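Local atomic coordinates of Alpha/beta hydrolase (Paenibacillus sp. VTT E-133280, PDB entry 6TJ2), a protein that probably hydrolyses methyl salicylate to salicylic acid as an extracellular esterase of the alpha/beta-hydrolase fold, resembling tobacco salicylic acid binding protein 2. Residues N87-H92 against P206-E212; T91-I95 against F118-V122. All coordinates share one frame. Residues are numbered along the deposited sequence.

Two contacts that share Thr91 and His92 illustrate how one helix start can serve two neighbours. Contact 1 is partly buried: the loop leading into helix 92-105 lies against 206-212, a short strand end and helical turn, and the join relies on prolines, one carboxylate and two waters. Contact 2, nearer the centre of the chain and fully buried, sets the first turn of the same helix against the first turn of helix 119-129, with apolar packing and a single side-chain hydrogen bond. His92 works in both, through its backbone N in contact 1 and its ring NE2 in contact 2. Pro209 CB also meets Phe118 CZ at 3.7 Å, so the two contacts pack against each other.

Contact 1: residues N87-H92 against P206-E212; sequences NNNVTH and PATPLFE
Asn87 opens a type I beta turn that runs to Val90, closed by Val90 N to Asn87 O (3.1 Å); with a t rotamer, its OD1 accepts from Asn89 N at 3.0 Å, an Asx turn. Asn88 follows, its CA 4.8 Å from that of Pro206 and its O 3.7 Å from Pro206 CB. Here water 1 bridges the segments, lying 2.8 Å from both Asn88 O and Val90 O and accepting from Thr208 N at 3.0 Å; water 2 donates to Asn89 O and to Thr208 OG1, both at 2.8 Å. Thr208 OG1 also hydrogen-bonds Asn173 OD1. Val90 (chi1 p) places CG1 3.7 Å from Pro206 CB and 4.1 Å from Pro209 CG, while its O lies 3.3 Å from Pro209 CD. Extended Thr91 then takes the N-cap position. His92 starts the helix with its CA 4.6 Å from that of Pro209. Its backbone N donates to Glu212 OE1 at 2.7 Å, nearly straight at 164°, while its ring reaches inward to Ser121. This tertiary hydrogen bond to a first-turn NH ties helix 92-105 of the alpha/beta-hydrolase core to the segment between strands 134-139 and 226-231, where this family commonly inserts its cap.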
ATOM      1  N   ASN A  87      34.159  17.152  -6.518  1.00 15.20           N
ATOM      2  CA  ASN A  87      34.318  16.802  -7.942  1.00 14.85           C
ATOM      3  C   ASN A  87      32.957  16.860  -8.618  1.00 15.06           C
ATOM      4  O   ASN A  87      32.238  15.845  -8.662  1.00 14.40           O
ATOM      5  CB  ASN A  87      34.971  15.459  -8.145  1.00 15.55           C
ATOM      6  CG  ASN A  87      35.294  15.201  -9.597  1.00 15.43           C
ATOM      7  OD1 ASN A  87      34.963  16.022 -10.447  1.00 17.02           O
ATOM      8  ND2 ASN A  87      35.836  14.039  -9.867  1.00 16.94           N
ATOM      9  N   ASN A  88      32.603  18.030  -9.116  1.00 13.83           N
ATOM     10  CA  ASN A  88      31.319  18.225  -9.821  1.00 13.60           C
ATOM     11  C   ASN A  88      31.225  17.370 -11.087  1.00 13.26           C
ATOM     12  O   ASN A  88      30.107  17.200 -11.564  1.00 13.47           O
ATOM     13  CB  ASN A  88      31.110  19.713 -10.107  1.00 15.73           C
ATOM     14  CG  ASN A  88      30.792  20.528  -8.868  1.00 20.43           C
ATOM     15  OD1 ASN A  88      30.378  19.969  -7.850  1.00 23.19           O
ATOM     16  ND2 ASN A  88      30.859  21.829  -9.016  1.00 24.26           N
ATOM     17  N   ASN A  89      32.342  16.863 -11.576  1.00 13.70           N
ATOM     18  CA  ASN A  89      32.364  16.061 -12.804  1.00 13.90           C
ATOM     19  C   ASN A  89      32.588  14.589 -12.532  1.00 12.82           C
ATOM     20  O   ASN A  89      32.872  13.809 -13.458  1.00 13.93           O
ATOM     21  CB  ASN A  89      33.400  16.620 -13.791  1.00 15.87           C
ATOM     22  CG  ASN A  89      33.028  17.995 -14.322  1.00 18.57           C
ATOM     23  OD1 ASN A  89      31.880  18.381 -14.397  1.00 20.27           O
ATOM     24  ND2 ASN A  89      34.030  18.676 -14.861  1.00 29.30           N
ATOM     25  N   VAL A  90      32.375  14.162 -11.289  1.00 12.30           N
ATOM     26  CA  VAL A  90      32.523  12.740 -10.919  1.00 11.86           C
ATOM     27  C   VAL A  90      31.615  11.859 -11.772  1.00 10.95           C
ATOM     28  O   VAL A  90      30.506  12.276 -12.162  1.00 11.97           O
ATOM     29  CB  VAL A  90      32.290  12.529  -9.415  1.00 11.98           C
ATOM     30  CG1 VAL A  90      30.816  12.641  -9.080  1.00 12.47           C
ATOM     31  CG2 VAL A  90      32.820  11.211  -8.976  1.00 13.63           C
ATOM     32  N   THR A  91      32.124  10.654 -12.091  1.00 11.46           N
ATOM     33  CA  THR A  91      31.373   9.647 -12.850  1.00 11.46           C
ATOM     34  C   THR A  91      30.915   8.494 -11.975  1.00 11.66           C
ATOM     35  O   THR A  91      31.436   8.266 -10.884  1.00 11.14           O
ATOM     36  CB  THR A  91      32.188   9.095 -14.014  1.00 13.35           C
ATOM     37  OG1 THR A  91      33.241   8.317 -13.448  1.00 14.33           O
ATOM     38  CG2 THR A  91      32.733  10.218 -14.877  1.00 13.96           C
ATOM     39  N   HIS A  92      29.973   7.735 -12.495  1.00 10.86           N
ATOM     40  CA  HIS A  92      29.504   6.514 -11.774  1.00 11.16           C
ATOM     41  C   HIS A  92      30.652   5.532 -11.601  1.00 11.76           C
ATOM     42  O   HIS A  92      30.774   4.891 -10.525  1.00 12.33           O
ATOM     43  CB  HIS A  92      28.316   5.851 -12.531  1.00 11.33           C
ATOM     44  CG  HIS A  92      27.419   5.095 -11.599  1.00 10.54           C
ATOM     45  ND1 HIS A  92      27.734   3.846 -11.153  1.00 11.48           N
ATOM     46  CD2 HIS A  92      26.238   5.449 -11.083  1.00 11.33           C
ATOM     47  CE1 HIS A  92      26.738   3.412 -10.413  1.00 11.80           C
ATOM     48  NE2 HIS A  92      25.817   4.392 -10.278  1.00 10.99           N
ATOM     49  N   PRO A 206      26.459  16.194  -7.708  1.00 11.86           N
ATOM     50  CA  PRO A 206      27.111  16.134  -9.027  1.00 12.24           C
ATOM     51  C   PRO A 206      26.263  15.301  -9.985  1.00 12.36           C
ATOM     52  O   PRO A 206      25.839  14.189  -9.638  1.00 11.78           O
ATOM     53  CB  PRO A 206      28.435  15.437  -8.763  1.00 13.29           C
ATOM     54  CG  PRO A 206      28.684  15.555  -7.290  1.00 14.70           C
ATOM     55  CD  PRO A 206      27.303  15.624  -6.656  1.00 12.60           C
ATOM     56  N   ALA A 207      25.953  15.822 -11.174  1.00 11.67           N
ATOM     57  CA  ALA A 207      24.817  15.298 -11.934  1.00 13.37           C
ATOM     58  C   ALA A 207      25.187  14.113 -12.825  1.00 12.94           C
ATOM     59  O   ALA A 207      24.291  13.334 -13.157  1.00 14.02           O
ATOM     60  CB  ALA A 207      24.196  16.378 -12.782  1.00 13.98           C
ATOM     61  N   THR A 208      26.413  13.975 -13.287  1.00 12.17           N
ATOM     62  CA  THR A 208      26.720  12.967 -14.322  1.00 12.02           C
ATOM     63  C   THR A 208      26.259  11.568 -13.929  1.00 12.11           C
ATOM     64  O   THR A 208      25.626  10.889 -14.736  1.00 12.44           O
ATOM     65  CB  THR A 208      28.175  13.018 -14.754  1.00 12.58           C
ATOM     66  OG1 THR A 208      28.413  14.323 -15.294  1.00 13.81           O
ATOM     67  CG2 THR A 208      28.538  11.874 -15.664  1.00 14.23           C
ATOM     68  N   PRO A 209      26.521  11.073 -12.707  1.00 11.40           N
ATOM     69  CA  PRO A 209      26.185   9.699 -12.393  1.00 11.51           C
ATOM     70  C   PRO A 209      24.681   9.423 -12.425  1.00 11.77           C
ATOM     71  O   PRO A 209      24.332   8.233 -12.519  1.00 13.00           O
ATOM     72  CB  PRO A 209      26.769   9.490 -10.987  1.00 11.32           C
ATOM     73  CG  PRO A 209      27.877  10.504 -10.906  1.00 11.40           C
ATOM     74  CD  PRO A 209      27.317  11.712 -11.652  1.00 12.12           C
ATOM     75  N   LEU A 210      23.869  10.424 -12.273  1.00 10.91           N
ATOM     76  CA  LEU A 210      22.394  10.221 -12.289  1.00 11.72           C
ATOM     77  C   LEU A 210      21.915   9.949 -13.710  1.00 13.44           C
ATOM     78  O   LEU A 210      20.872   9.325 -13.882  1.00 13.10           O
ATOM     79  CB  LEU A 210      21.710  11.446 -11.706  1.00 13.03           C
ATOM     80  CG  LEU A 210      21.682  11.549 -10.182  1.00 16.63           C
ATOM     81  CD1 LEU A 210      23.076  11.520  -9.569  1.00 19.23           C
ATOM     82  CD2 LEU A 210      20.973  12.850  -9.789  1.00 18.74           C
ATOM     83  N   PHE A 211      22.628  10.415 -14.723  1.00 13.49           N
ATOM     84  CA  PHE A 211      22.171  10.347 -16.128  1.00 13.28           C
ATOM     85  C   PHE A 211      22.952   9.316 -16.928  1.00 14.32           C
ATOM     86  O   PHE A 211      22.541   9.013 -18.082  1.00 15.18           O
ATOM     87  CB  PHE A 211      22.274  11.716 -16.783  1.00 13.31           C
ATOM     88  CG  PHE A 211      21.323  12.716 -16.209  1.00 14.72           C
ATOM     89  CD1 PHE A 211      20.035  12.800 -16.721  1.00 14.88           C
ATOM     90  CD2 PHE A 211      21.670  13.536 -15.163  1.00 15.79           C
ATOM     91  CE1 PHE A 211      19.121  13.686 -16.183  1.00 16.17           C
ATOM     92  CE2 PHE A 211      20.754  14.439 -14.647  1.00 16.83           C
ATOM     93  CZ  PHE A 211      19.478  14.496 -15.128  1.00 17.24           C
ATOM     94  N   GLU A 212      24.005   8.712 -16.403  1.00 14.04           N
ATOM     95  CA  GLU A 212      24.788   7.691 -17.148  1.00 14.79           C
ATOM     96  C   GLU A 212      23.999   6.396 -17.256  1.00 14.53           C
ATOM     97  O   GLU A 212      23.403   5.882 -16.270  1.00 14.99           O
ATOM     98  CB  GLU A 212      26.130   7.444 -16.467  1.00 14.98           C
ATOM     99  CG  GLU A 212      27.110   8.565 -16.573  1.00 15.13           C
ATOM    100  CD  GLU A 212      28.392   8.237 -15.859  1.00 16.48           C
ATOM    101  OE1 GLU A 212      28.464   8.431 -14.642  1.00 15.01           O
ATOM    102  OE2 GLU A 212      29.346   7.795 -16.555  1.00 19.88           O
TER
HETATM  103  O   HOH W   1      29.021  14.643 -11.997  1.00 12.66           O
HETATM  104  O   HOH W   2      31.209  14.228 -15.710  1.00 19.39           O

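Contact 2: residues T91-I95 against F118-V122; sequences THEQI and FGGSV
His92 points the edge of its ring at the first turn of helix 119-129, lying beside the Phe118 ring and reaching Ser121. That turn follows strand 111-117 in what fits the nucleophile elbow of the alpha/beta-hydrolase fold, the GxSxG pattern of Gly115, Ser117 and Gly119, with Ser117 the probable nucleophile. The partner is the start of helix 92-105, where Thr91 and Gln94 form a capping box: Gln94 N donates to Thr91 OG1 at 3.1 Å and Thr91 N to Gln94 OE1 at 3.0 Å. The nearest CA atoms are those of Ile95 and Val122, 7.5 Å apart. Ile95 points toward the other helix with chi1 m and chi2 t, so that CG2 meets Val122 CG2 at 3.8 Å and CD1 meets Phe118 CZ at 4.0 Å. Phe118, chi1 t, lies oblique to the imidazole, ring centroids 5.4 Å apart and planes at 70°, with its CZ 3.7 Å from His92 CD2. Pro209 and Leu210 also pack on Phe118, placing it between the elbow helix and helix 208-211. Ser121, chi1 p, turns its hydroxyl back to donate to Phe118 O at 2.8 Å, and the same OG accepts from His92 NE2 at 2.9 Å, with an N-H...O angle of 169°.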
ATOM      1  N   THR A  91      32.124  10.654 -12.091  1.00 11.46           N
ATOM      2  CA  THR A  91      31.373   9.647 -12.850  1.00 11.46           C
ATOM      3  C   THR A  91      30.915   8.494 -11.975  1.00 11.66           C
ATOM      4  O   THR A  91      31.436   8.266 -10.884  1.00 11.14           O
ATOM      5  CB  THR A  91      32.188   9.095 -14.014  1.00 13.35           C
ATOM      6  OG1 THR A  91      33.241   8.317 -13.448  1.00 14.33           O
ATOM      7  CG2 THR A  91      32.733  10.218 -14.877  1.00 13.96           C
ATOM      8  N   HIS A  92      29.973   7.735 -12.495  1.00 10.86           N
ATOM      9  CA  HIS A  92      29.504   6.514 -11.774  1.00 11.16           C
ATOM     10  C   HIS A  92      30.652   5.532 -11.601  1.00 11.76           C
ATOM     11  O   HIS A  92      30.774   4.891 -10.525  1.00 12.33           O
ATOM     12  CB  HIS A  92      28.316   5.851 -12.531  1.00 11.33           C
ATOM     13  CG  HIS A  92      27.419   5.095 -11.599  1.00 10.54           C
ATOM     14  ND1 HIS A  92      27.734   3.846 -11.153  1.00 11.48           N
ATOM     15  CD2 HIS A  92      26.238   5.449 -11.083  1.00 11.33           C
ATOM     16  CE1 HIS A  92      26.738   3.412 -10.413  1.00 11.80           C
ATOM     17  NE2 HIS A  92      25.817   4.392 -10.278  1.00 10.99           N
ATOM     18  N   GLU A  93      31.536   5.408 -12.577  1.00 12.27           N
ATOM     19  CA  GLU A  93      32.691   4.500 -12.465  1.00 12.84           C
ATOM     20  C   GLU A  93      33.591   4.953 -11.317  1.00 12.32           C
ATOM     21  O   GLU A  93      34.076   4.110 -10.582  1.00 12.55           O
ATOM     22  CB  GLU A  93      33.420   4.502 -13.793  1.00 15.01           C
ATOM     23  CG  GLU A  93      34.655   3.646 -13.799  1.00 19.64           C
ATOM     24  CD  GLU A  93      35.361   3.610 -15.138  1.00 24.70           C
ATOM     25  OE1 GLU A  93      34.710   3.880 -16.173  1.00 29.17           O
ATOM     26  OE2 GLU A  93      36.533   3.185 -15.132  1.00 29.59           O
ATOM     27  N   GLN A  94      33.825   6.242 -11.179  1.00 11.67           N
ATOM     28  CA  GLN A  94      34.705   6.741 -10.104  1.00 11.84           C
ATOM     29  C   GLN A  94      34.042   6.485  -8.746  1.00 10.75           C
ATOM     30  O   GLN A  94      34.729   6.117  -7.780  1.00 11.41           O
ATOM     31  CB  GLN A  94      34.998   8.232 -10.281  1.00 11.84           C
ATOM     32  CG  GLN A  94      35.980   8.531 -11.419  1.00 13.22           C
ATOM     33  CD  GLN A  94      36.030  10.008 -11.714  1.00 16.63           C
ATOM     34  OE1 GLN A  94      35.057  10.726 -11.754  1.00 14.89           O
ATOM     35  NE2 GLN A  94      37.262  10.488 -11.912  1.00 21.57           N
ATOM     36  N   ILE A  95      32.728   6.697  -8.636  1.00 11.54           N
ATOM     37  CA  ILE A  95      32.013   6.401  -7.349  1.00 10.33           C
ATOM     38  C   ILE A  95      32.158   4.917  -7.060  1.00 10.75           C
ATOM     39  O   ILE A  95      32.521   4.532  -5.902  1.00 11.49           O
ATOM     40  CB  ILE A  95      30.546   6.839  -7.502  1.00 10.60           C
ATOM     41  CG1 ILE A  95      30.448   8.359  -7.500  1.00 10.46           C
ATOM     42  CG2 ILE A  95      29.713   6.190  -6.397  1.00 10.92           C
ATOM     43  CD1 ILE A  95      29.082   8.905  -7.810  1.00 11.63           C
ATOM     44  N   PHE A 118      19.868   6.655  -4.825  1.00 12.35           N
ATOM     45  CA  PHE A 118      20.887   6.517  -5.881  1.00 12.22           C
ATOM     46  C   PHE A 118      21.863   5.434  -5.465  1.00 10.56           C
ATOM     47  O   PHE A 118      22.484   4.759  -6.302  1.00 11.12           O
ATOM     48  CB  PHE A 118      21.603   7.852  -6.044  1.00 11.73           C
ATOM     49  CG  PHE A 118      22.912   7.812  -6.795  1.00 11.20           C
ATOM     50  CD1 PHE A 118      22.958   7.690  -8.175  1.00 12.09           C
ATOM     51  CD2 PHE A 118      24.130   7.788  -6.130  1.00 10.93           C
ATOM     52  CE1 PHE A 118      24.162   7.588  -8.860  1.00 12.40           C
ATOM     53  CE2 PHE A 118      25.345   7.677  -6.813  1.00 11.40           C
ATOM     54  CZ  PHE A 118      25.351   7.577  -8.178  1.00 11.79           C
ATOM     55  N   GLY A 119      22.084   5.240  -4.170  1.00 10.45           N
ATOM     56  CA  GLY A 119      22.908   4.169  -3.662  1.00 11.30           C
ATOM     57  C   GLY A 119      22.513   2.777  -4.129  1.00  9.82           C
ATOM     58  O   GLY A 119      23.375   1.898  -4.166  1.00 10.93           O
ATOM     59  N   GLY A 120      21.245   2.579  -4.539  1.00 10.64           N
ATOM     60  CA  GLY A 120      20.909   1.294  -5.172  1.00 10.11           C
ATOM     61  C   GLY A 120      21.695   1.029  -6.431  1.00  9.52           C
ATOM     62  O   GLY A 120      22.091  -0.123  -6.694  1.00 11.02           O
ATOM     63  N   SER A 121      21.929   2.059  -7.224  1.00 10.97           N
ATOM     64  CA  SER A 121      22.731   1.881  -8.453  1.00 10.83           C
ATOM     65  C   SER A 121      24.187   1.573  -8.125  1.00 10.07           C
ATOM     66  O   SER A 121      24.833   0.761  -8.845  1.00 10.97           O
ATOM     67  CB  SER A 121      22.622   3.034  -9.400  1.00 11.94           C
ATOM     68  OG  SER A 121      23.297   4.179  -8.942  1.00 11.26           O
ATOM     69  N   VAL A 122      24.690   2.122  -7.045  1.00 10.04           N
ATOM     70  CA  VAL A 122      26.062   1.899  -6.570  1.00 11.01           C
ATOM     71  C   VAL A 122      26.199   0.489  -6.016  1.00  9.66           C
ATOM     72  O   VAL A 122      27.206  -0.191  -6.309  1.00 10.78           O
ATOM     73  CB  VAL A 122      26.452   2.969  -5.554  1.00 10.69           C
ATOM     74  CG1 VAL A 122      27.880   2.704  -5.068  1.00 11.28           C
ATOM     75  CG2 VAL A 122      26.338   4.371  -6.159  1.00 11.70           C
TER